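Local coordinates for protein aldehyde dehydrogenase (Bartonella henselae, PDB 3I44) that probably oxidises aldehydes to carboxylic acids with NAD+ or NADP+ as the electron acceptor, at residues Y383-P395 with I404-T416. The protein carries 1 engineered substitution. Sequence-based numbering, arbitrary orientation.
Sequences YYVRPTVFADVKP and IFGPVLSLLPFNT
Parallel strands 388-391 and 408-414 are the two strands of a beta-alpha-beta unit in the seven-stranded mixed sheet of this aldehyde dehydrogenase, joined through the short helix 398-401. Their backbone ladder starts where Thr388 N donates to Pro407 O (2.9 Å). It climbs through Leu409 N to Thr388 O and Phe390 N to Leu409 O, the latter almost straight at 178°, and Leu411 N reaches Phe390 O at 2.7 Å. Beyond the strand, Asp392 turns the chain with positive phi, and Val393 N donates to Leu411 O (3.2 Å). Pro407, centre of an inverse gamma turn, has no N-H to give; its ring instead lies against Val385, where a chi1 of 177° sets CG1 anti to the backbone N and brings it within 3.7 Å of Pro407 CD.

Side chains alternate between the faces. On one, Val408 CG1 meets the edge of the Phe390 ring, 4.1 Å from CE2, and Val393 CG2 fits against Ser410 CB at 3.8 Å; the short Ser410 side chain lies under helix 398-401, whose Ile399 touches Phe390, Val393 and Ser410. On the other, branched Val389 CG1 meets Leu411 CD1 at 4.1 Å, while Val389 and Ala391 pack on helix 316-329. Strand 367-370 pairs antiparallel with the outer side of 388-391, and strand 308-312 lies parallel beyond 408-414, so both strands run inside the sheet.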
ATOM      1  N   TYR A 383      17.976   3.192 -33.684  1.00 29.02           N
ATOM      2  CA  TYR A 383      18.051   4.137 -32.577  1.00 27.70           C
ATOM      3  C   TYR A 383      19.315   3.893 -31.727  1.00 27.30           C
ATOM      4  O   TYR A 383      19.241   3.658 -30.520  1.00 26.38           O
ATOM      5  CB  TYR A 383      16.766   4.033 -31.730  1.00 27.61           C
ATOM      6  CG  TYR A 383      15.496   4.037 -32.593  1.00 26.93           C
ATOM      7  CD1 TYR A 383      15.270   5.044 -33.549  1.00 25.45           C
ATOM      8  CD2 TYR A 383      14.554   3.019 -32.491  1.00 25.55           C
ATOM      9  CE1 TYR A 383      14.127   5.017 -34.380  1.00 25.35           C
ATOM     10  CE2 TYR A 383      13.426   2.993 -33.299  1.00 26.54           C
ATOM     11  CZ  TYR A 383      13.204   4.012 -34.238  1.00 26.49           C
ATOM     12  OH  TYR A 383      12.076   3.967 -35.049  1.00 29.01           O
ATOM     13  N   TYR A 384      20.477   3.998 -32.362  1.00 25.61           N
ATOM     14  CA  TYR A 384      21.754   3.744 -31.679  1.00 24.67           C
ATOM     15  C   TYR A 384      22.273   4.970 -30.994  1.00 24.26           C
ATOM     16  O   TYR A 384      22.412   6.036 -31.625  1.00 24.63           O
ATOM     17  CB  TYR A 384      22.789   3.244 -32.676  1.00 24.44           C
ATOM     18  CG  TYR A 384      22.393   1.917 -33.279  1.00 24.11           C
ATOM     19  CD1 TYR A 384      22.535   0.737 -32.554  1.00 24.05           C
ATOM     20  CD2 TYR A 384      21.890   1.832 -34.565  1.00 23.59           C
ATOM     21  CE1 TYR A 384      22.177  -0.485 -33.093  1.00 24.02           C
ATOM     22  CE2 TYR A 384      21.516   0.602 -35.111  1.00 24.77           C
ATOM     23  CZ  TYR A 384      21.666  -0.547 -34.366  1.00 24.48           C
ATOM     24  OH  TYR A 384      21.318  -1.752 -34.906  1.00 23.23           O
ATOM     25  N   VAL A 385      22.538   4.827 -29.695  1.00 22.52           N
ATOM     26  CA  VAL A 385      23.046   5.884 -28.873  1.00 22.44           C
ATOM     27  C   VAL A 385      24.503   5.526 -28.577  1.00 22.53           C
ATOM     28  O   VAL A 385      24.837   4.360 -28.355  1.00 21.74           O
ATOM     29  CB  VAL A 385      22.221   6.031 -27.567  1.00 22.63           C
ATOM     30  CG1 VAL A 385      22.810   7.112 -26.655  1.00 23.28           C
ATOM     31  CG2 VAL A 385      20.749   6.345 -27.869  1.00 22.17           C
ATOM     32  N   ARG A 386      25.363   6.529 -28.577  1.00 22.44           N
ATOM     33  CA  ARG A 386      26.774   6.321 -28.300  1.00 23.10           C
ATOM     34  C   ARG A 386      26.997   6.161 -26.807  1.00 23.83           C
ATOM     35  O   ARG A 386      26.551   7.010 -26.028  1.00 24.98           O
ATOM     36  CB  ARG A 386      27.589   7.540 -28.781  1.00 22.80           C
ATOM     37  CG  ARG A 386      27.539   7.789 -30.274  1.00 24.53           C
ATOM     38  CD  ARG A 386      27.939   9.214 -30.652  1.00 24.12           C
ATOM     39  NE  ARG A 386      29.353   9.491 -30.390  1.00 25.11           N
ATOM     40  CZ  ARG A 386      29.874  10.716 -30.343  1.00 28.25           C
ATOM     41  NH1 ARG A 386      29.114  11.788 -30.530  1.00 30.34           N
ATOM     42  NH2 ARG A 386      31.174  10.887 -30.127  1.00 29.68           N
ATOM     43  N   PRO A 387      27.759   5.129 -26.388  1.00 24.48           N
ATOM     44  CA  PRO A 387      28.151   5.085 -24.989  1.00 23.87           C
ATOM     45  C   PRO A 387      28.834   6.379 -24.571  1.00 23.29           C
ATOM     46  O   PRO A 387      29.849   6.772 -25.151  1.00 23.66           O
ATOM     47  CB  PRO A 387      29.119   3.911 -24.930  1.00 24.50           C
ATOM     48  CG  PRO A 387      28.729   3.040 -26.027  1.00 24.83           C
ATOM     49  CD  PRO A 387      28.187   3.933 -27.121  1.00 24.62           C
ATOM     50  N   THR A 388      28.281   7.047 -23.578  1.00 22.67           N
ATOM     51  CA  THR A 388      28.698   8.397 -23.222  1.00 22.27           C
ATOM     52  C   THR A 388      29.048   8.495 -21.745  1.00 22.95           C
ATOM     53  O   THR A 388      28.348   7.935 -20.888  1.00 23.32           O
ATOM     54  CB  THR A 388      27.538   9.398 -23.594  1.00 22.38           C
ATOM     55  OG1 THR A 388      27.277   9.291 -25.003  1.00 22.24           O
ATOM     56  CG2 THR A 388      27.883  10.840 -23.219  1.00 22.22           C
ATOM     57  N   VAL A 389      30.131   9.201 -21.444  1.00 22.83           N
ATOM     58  CA  VAL A 389      30.546   9.463 -20.083  1.00 23.12           C
ATOM     59  C   VAL A 389      30.663  10.967 -19.840  1.00 23.40           C
ATOM     60  O   VAL A 389      31.341  11.671 -20.600  1.00 24.34           O
ATOM     61  CB  VAL A 389      31.896   8.738 -19.766  1.00 22.77           C
ATOM     62  CG1 VAL A 389      32.393   9.060 -18.380  1.00 23.22           C
ATOM     63  CG2 VAL A 389      31.772   7.213 -19.933  1.00 24.57           C
ATOM     64  N   PHE A 390      30.030  11.456 -18.763  1.00 23.68           N
ATOM     65  CA  PHE A 390      30.254  12.803 -18.251  1.00 23.85           C
ATOM     66  C   PHE A 390      30.977  12.748 -16.920  1.00 24.65           C
ATOM     67  O   PHE A 390      30.720  11.836 -16.126  1.00 25.63           O
ATOM     68  CB  PHE A 390      28.915  13.523 -18.051  1.00 24.10           C
ATOM     69  CG  PHE A 390      28.222  13.901 -19.321  1.00 24.11           C
ATOM     70  CD1 PHE A 390      28.573  15.075 -19.991  1.00 25.87           C
ATOM     71  CD2 PHE A 390      27.232  13.090 -19.859  1.00 25.84           C
ATOM     72  CE1 PHE A 390      27.922  15.439 -21.175  1.00 26.36           C
ATOM     73  CE2 PHE A 390      26.581  13.440 -21.036  1.00 27.16           C
ATOM     74  CZ  PHE A 390      26.922  14.630 -21.690  1.00 25.88           C
ATOM     75  N   ALA A 391      31.863  13.719 -16.675  1.00 24.71           N
ATOM     76  CA  ALA A 391      32.557  13.887 -15.405  1.00 25.74           C
ATOM     77  C   ALA A 391      32.331  15.315 -14.912  1.00 26.79           C
ATOM     78  O   ALA A 391      31.775  16.147 -15.648  1.00 27.20           O
ATOM     79  CB  ALA A 391      34.065  13.579 -15.531  1.00 25.53           C
ATOM     80  N   ASP A 392      32.745  15.593 -13.672  1.00 27.78           N
ATOM     81  CA  ASP A 392      32.468  16.871 -13.017  1.00 29.27           C
ATOM     82  C   ASP A 392      30.978  17.237 -13.108  1.00 29.51           C
ATOM     83  O   ASP A 392      30.620  18.379 -13.409  1.00 30.11           O
ATOM     84  CB  ASP A 392      33.363  17.953 -13.625  1.00 29.68           C
ATOM     85  CG  ASP A 392      34.807  17.486 -13.716  1.00 31.94           C
ATOM     86  OD1 ASP A 392      35.312  17.029 -12.664  1.00 34.58           O
ATOM     87  OD2 ASP A 392      35.407  17.523 -14.829  1.00 33.69           O
ATOM     88  N   VAL A 393      30.105  16.257 -12.863  1.00 29.84           N
ATOM     89  CA  VAL A 393      28.669  16.501 -12.899  1.00 29.48           C
ATOM     90  C   VAL A 393      28.297  17.088 -11.550  1.00 30.20           C
ATOM     91  O   VAL A 393      28.887  16.742 -10.534  1.00 30.60           O
ATOM     92  CB  VAL A 393      27.874  15.221 -13.179  1.00 30.05           C
ATOM     93  CG1 VAL A 393      26.357  15.518 -13.135  1.00 28.92           C
ATOM     94  CG2 VAL A 393      28.293  14.610 -14.537  1.00 27.79           C
ATOM     95  N   LYS A 394      27.371  18.030 -11.560  1.00 30.69           N
ATOM     96  CA  LYS A 394      26.943  18.722 -10.354  1.00 31.27           C
ATOM     97  C   LYS A 394      25.470  18.378 -10.088  1.00 30.67           C
ATOM     98  O   LYS A 394      24.727  18.099 -11.042  1.00 29.97           O
ATOM     99  CB  LYS A 394      27.061  20.237 -10.548  1.00 32.30           C
ATOM    100  CG  LYS A 394      28.474  20.753 -10.838  1.00 35.60           C
ATOM    101  CD  LYS A 394      29.298  20.819  -9.579  1.00 39.20           C
ATOM    102  CE  LYS A 394      30.750  21.225  -9.872  1.00 42.54           C
ATOM    103  NZ  LYS A 394      30.846  22.719  -9.887  1.00 45.57           N
ATOM    104  N   PRO A 395      25.044  18.419  -8.807  1.00 30.39           N
ATOM    105  CA  PRO A 395      23.674  18.072  -8.398  1.00 30.43           C
ATOM    106  C   PRO A 395      22.534  18.788  -9.123  1.00 30.45           C
ATOM    107  O   PRO A 395      21.434  18.240  -9.207  1.00 30.13           O
ATOM    108  CB  PRO A 395      23.641  18.440  -6.900  1.00 30.58           C
ATOM    109  CG  PRO A 395      25.059  18.318  -6.445  1.00 31.23           C
ATOM    110  CD  PRO A 395      25.864  18.821  -7.639  1.00 30.99           C
ATOM    111  N   ILE A 404      17.757   8.785 -17.460  1.00 24.68           N
ATOM    112  CA  ILE A 404      18.060   8.954 -18.876  1.00 23.52           C
ATOM    113  C   ILE A 404      17.639   7.739 -19.693  1.00 24.16           C
ATOM    114  O   ILE A 404      17.135   7.896 -20.811  1.00 22.86           O
ATOM    115  CB  ILE A 404      19.547   9.243 -19.088  1.00 24.20           C
ATOM    116  CG1 ILE A 404      19.954  10.516 -18.339  1.00 24.50           C
ATOM    117  CG2 ILE A 404      19.910   9.313 -20.615  1.00 22.51           C
ATOM    118  CD1 ILE A 404      21.496  10.724 -18.190  1.00 23.05           C
ATOM    119  N   PHE A 405      17.828   6.526 -19.153  1.00 23.75           N
ATOM    120  CA  PHE A 405      17.451   5.308 -19.870  1.00 24.40           C
ATOM    121  C   PHE A 405      18.200   5.115 -21.204  1.00 24.04           C
ATOM    122  O   PHE A 405      17.661   4.579 -22.153  1.00 23.13           O
ATOM    123  CB  PHE A 405      15.912   5.236 -20.070  1.00 25.33           C
ATOM    124  CG  PHE A 405      15.261   4.100 -19.318  1.00 27.02           C
ATOM    125  CD1 PHE A 405      14.555   3.133 -19.985  1.00 27.99           C
ATOM    126  CD2 PHE A 405      15.403   3.990 -17.941  1.00 28.37           C
ATOM    127  CE1 PHE A 405      13.959   2.062 -19.287  1.00 30.55           C
ATOM    128  CE2 PHE A 405      14.812   2.940 -17.239  1.00 28.54           C
ATOM    129  CZ  PHE A 405      14.096   1.969 -17.919  1.00 29.34           C
ATOM    130  N   GLY A 406      19.451   5.567 -21.248  1.00 23.79           N
ATOM    131  CA  GLY A 406      20.349   5.315 -22.363  1.00 23.75           C
ATOM    132  C   GLY A 406      21.723   5.032 -21.770  1.00 24.37           C
ATOM    133  O   GLY A 406      21.889   5.129 -20.540  1.00 23.82           O
ATOM    134  N   PRO A 407      22.719   4.710 -22.620  1.00 24.36           N
ATOM    135  CA  PRO A 407      24.048   4.368 -22.128  1.00 24.02           C
ATOM    136  C   PRO A 407      24.850   5.587 -21.773  1.00 24.04           C
ATOM    137  O   PRO A 407      25.811   5.920 -22.467  1.00 24.37           O
ATOM    138  CB  PRO A 407      24.644   3.607 -23.297  1.00 24.21           C
ATOM    139  CG  PRO A 407      24.030   4.277 -24.491  1.00 24.61           C
ATOM    140  CD  PRO A 407      22.604   4.446 -24.071  1.00 24.70           C
ATOM    141  N   VAL A 408      24.449   6.234 -20.680  1.00 23.45           N
ATOM    142  CA  VAL A 408      24.971   7.509 -20.290  1.00 23.08           C
ATOM    143  C   VAL A 408      25.330   7.522 -18.793  1.00 23.21           C
ATOM    144  O   VAL A 408      24.474   7.435 -17.923  1.00 23.91           O
ATOM    145  CB  VAL A 408      23.961   8.618 -20.623  1.00 23.24           C
ATOM    146  CG1 VAL A 408      24.485   9.993 -20.158  1.00 22.37           C
ATOM    147  CG2 VAL A 408      23.663   8.598 -22.133  1.00 20.78           C
ATOM    148  N   LEU A 409      26.613   7.635 -18.502  1.00 23.36           N
ATOM    149  CA  LEU A 409      27.101   7.610 -17.129  1.00 23.65           C
ATOM    150  C   LEU A 409      27.505   9.000 -16.685  1.00 24.87           C
ATOM    151  O   LEU A 409      28.124   9.725 -17.462  1.00 25.71           O
ATOM    152  CB  LEU A 409      28.309   6.684 -17.073  1.00 23.95           C
ATOM    153  CG  LEU A 409      29.055   6.570 -15.753  1.00 23.22           C
ATOM    154  CD1 LEU A 409      28.152   5.938 -14.703  1.00 23.67           C
ATOM    155  CD2 LEU A 409      30.320   5.733 -15.919  1.00 23.80           C
ATOM    156  N   SER A 410      27.177   9.354 -15.437  1.00 25.27           N
ATOM    157  CA  SER A 410      27.627  10.586 -14.815  1.00 26.31           C
ATOM    158  C   SER A 410      28.612  10.327 -13.657  1.00 26.43           C
ATOM    159  O   SER A 410      28.258   9.621 -12.711  1.00 27.57           O
ATOM    160  CB  SER A 410      26.404  11.365 -14.305  1.00 25.95           C
ATOM    161  OG  SER A 410      25.546  11.736 -15.369  1.00 25.99           O
ATOM    162  N   LEU A 411      29.827  10.891 -13.731  1.00 26.55           N
ATOM    163  CA  LEU A 411      30.840  10.787 -12.655  1.00 26.40           C
ATOM    164  C   LEU A 411      30.999  12.098 -11.940  1.00 26.75           C
ATOM    165  O   LEU A 411      30.981  13.176 -12.574  1.00 27.37           O
ATOM    166  CB  LEU A 411      32.238  10.429 -13.199  1.00 26.40           C
ATOM    167  CG  LEU A 411      32.620   8.987 -13.461  1.00 28.35           C
ATOM    168  CD1 LEU A 411      31.607   8.411 -14.416  1.00 30.67           C
ATOM    169  CD2 LEU A 411      34.052   8.890 -14.032  1.00 30.38           C
ATOM    170  N   LEU A 412      31.216  12.002 -10.640  1.00 26.72           N
ATOM    171  CA  LEU A 412      31.622  13.128  -9.826  1.00 27.19           C
ATOM    172  C   LEU A 412      32.367  12.606  -8.587  1.00 27.66           C
ATOM    173  O   LEU A 412      32.196  11.452  -8.205  1.00 27.40           O
ATOM    174  CB  LEU A 412      30.422  13.953  -9.411  1.00 27.43           C
ATOM    175  CG  LEU A 412      29.208  13.234  -8.826  1.00 27.61           C
ATOM    176  CD1 LEU A 412      28.485  14.216  -7.947  1.00 27.60           C
ATOM    177  CD2 LEU A 412      28.238  12.646  -9.931  1.00 27.21           C
ATOM    178  N   PRO A 413      33.224  13.438  -7.984  1.00 27.86           N
ATOM    179  CA  PRO A 413      34.001  13.008  -6.824  1.00 28.19           C
ATOM    180  C   PRO A 413      33.351  13.324  -5.493  1.00 28.51           C
ATOM    181  O   PRO A 413      32.439  14.155  -5.414  1.00 28.31           O
ATOM    182  CB  PRO A 413      35.285  13.825  -6.955  1.00 28.22           C
ATOM    183  CG  PRO A 413      34.800  15.134  -7.494  1.00 28.37           C
ATOM    184  CD  PRO A 413      33.632  14.779  -8.440  1.00 28.11           C
ATOM    185  N   PHE A 414      33.806  12.641  -4.448  1.00 29.10           N
ATOM    186  CA  PHE A 414      33.489  13.044  -3.084  1.00 29.59           C
ATOM    187  C   PHE A 414      34.746  12.978  -2.239  1.00 30.62           C
ATOM    188  O   PHE A 414      35.689  12.280  -2.589  1.00 30.41           O
ATOM    189  CB  PHE A 414      32.375  12.195  -2.470  1.00 28.79           C
ATOM    190  CG  PHE A 414      32.759  10.776  -2.199  1.00 28.02           C
ATOM    191  CD1 PHE A 414      33.356  10.417  -0.984  1.00 27.96           C
ATOM    192  CD2 PHE A 414      32.528   9.791  -3.145  1.00 27.23           C
ATOM    193  CE1 PHE A 414      33.713   9.095  -0.732  1.00 28.30           C
ATOM    194  CE2 PHE A 414      32.878   8.469  -2.899  1.00 27.48           C
ATOM    195  CZ  PHE A 414      33.458   8.117  -1.689  1.00 24.96           C
ATOM    196  N   ASN A 415      34.716  13.690  -1.116  1.00 32.21           N
ATOM    197  CA  ASN A 415      35.839  13.752  -0.193  1.00 34.04           C
ATOM    198  C   ASN A 415      35.608  13.068   1.139  1.00 33.68           C
ATOM    199  O   ASN A 415      36.552  12.542   1.708  1.00 35.17           O
ATOM    200  CB  ASN A 415      36.221  15.207   0.032  1.00 35.09           C
ATOM    201  CG  ASN A 415      36.797  15.843  -1.218  1.00 38.21           C
ATOM    202  OD1 ASN A 415      37.873  15.458  -1.684  1.00 42.02           O
ATOM    203  ND2 ASN A 415      36.064  16.801  -1.789  1.00 44.11           N
ATOM    204  N   THR A 416      34.378  13.059   1.643  1.00 33.18           N
ATOM    205  CA  THR A 416      34.090  12.376   2.895  1.00 32.61           C
ATOM    206  C   THR A 416      32.928  11.391   2.765  1.00 32.54           C
ATOM    207  O   THR A 416      32.124  11.448   1.804  1.00 32.12           O
ATOM    208  CB  THR A 416      33.703  13.372   3.987  1.00 32.95           C
ATOM    209  OG1 THR A 416      32.498  14.029   3.592  1.00 32.21           O
ATOM    210  CG2 THR A 416      34.810  14.404   4.244  1.00 32.19           C
TER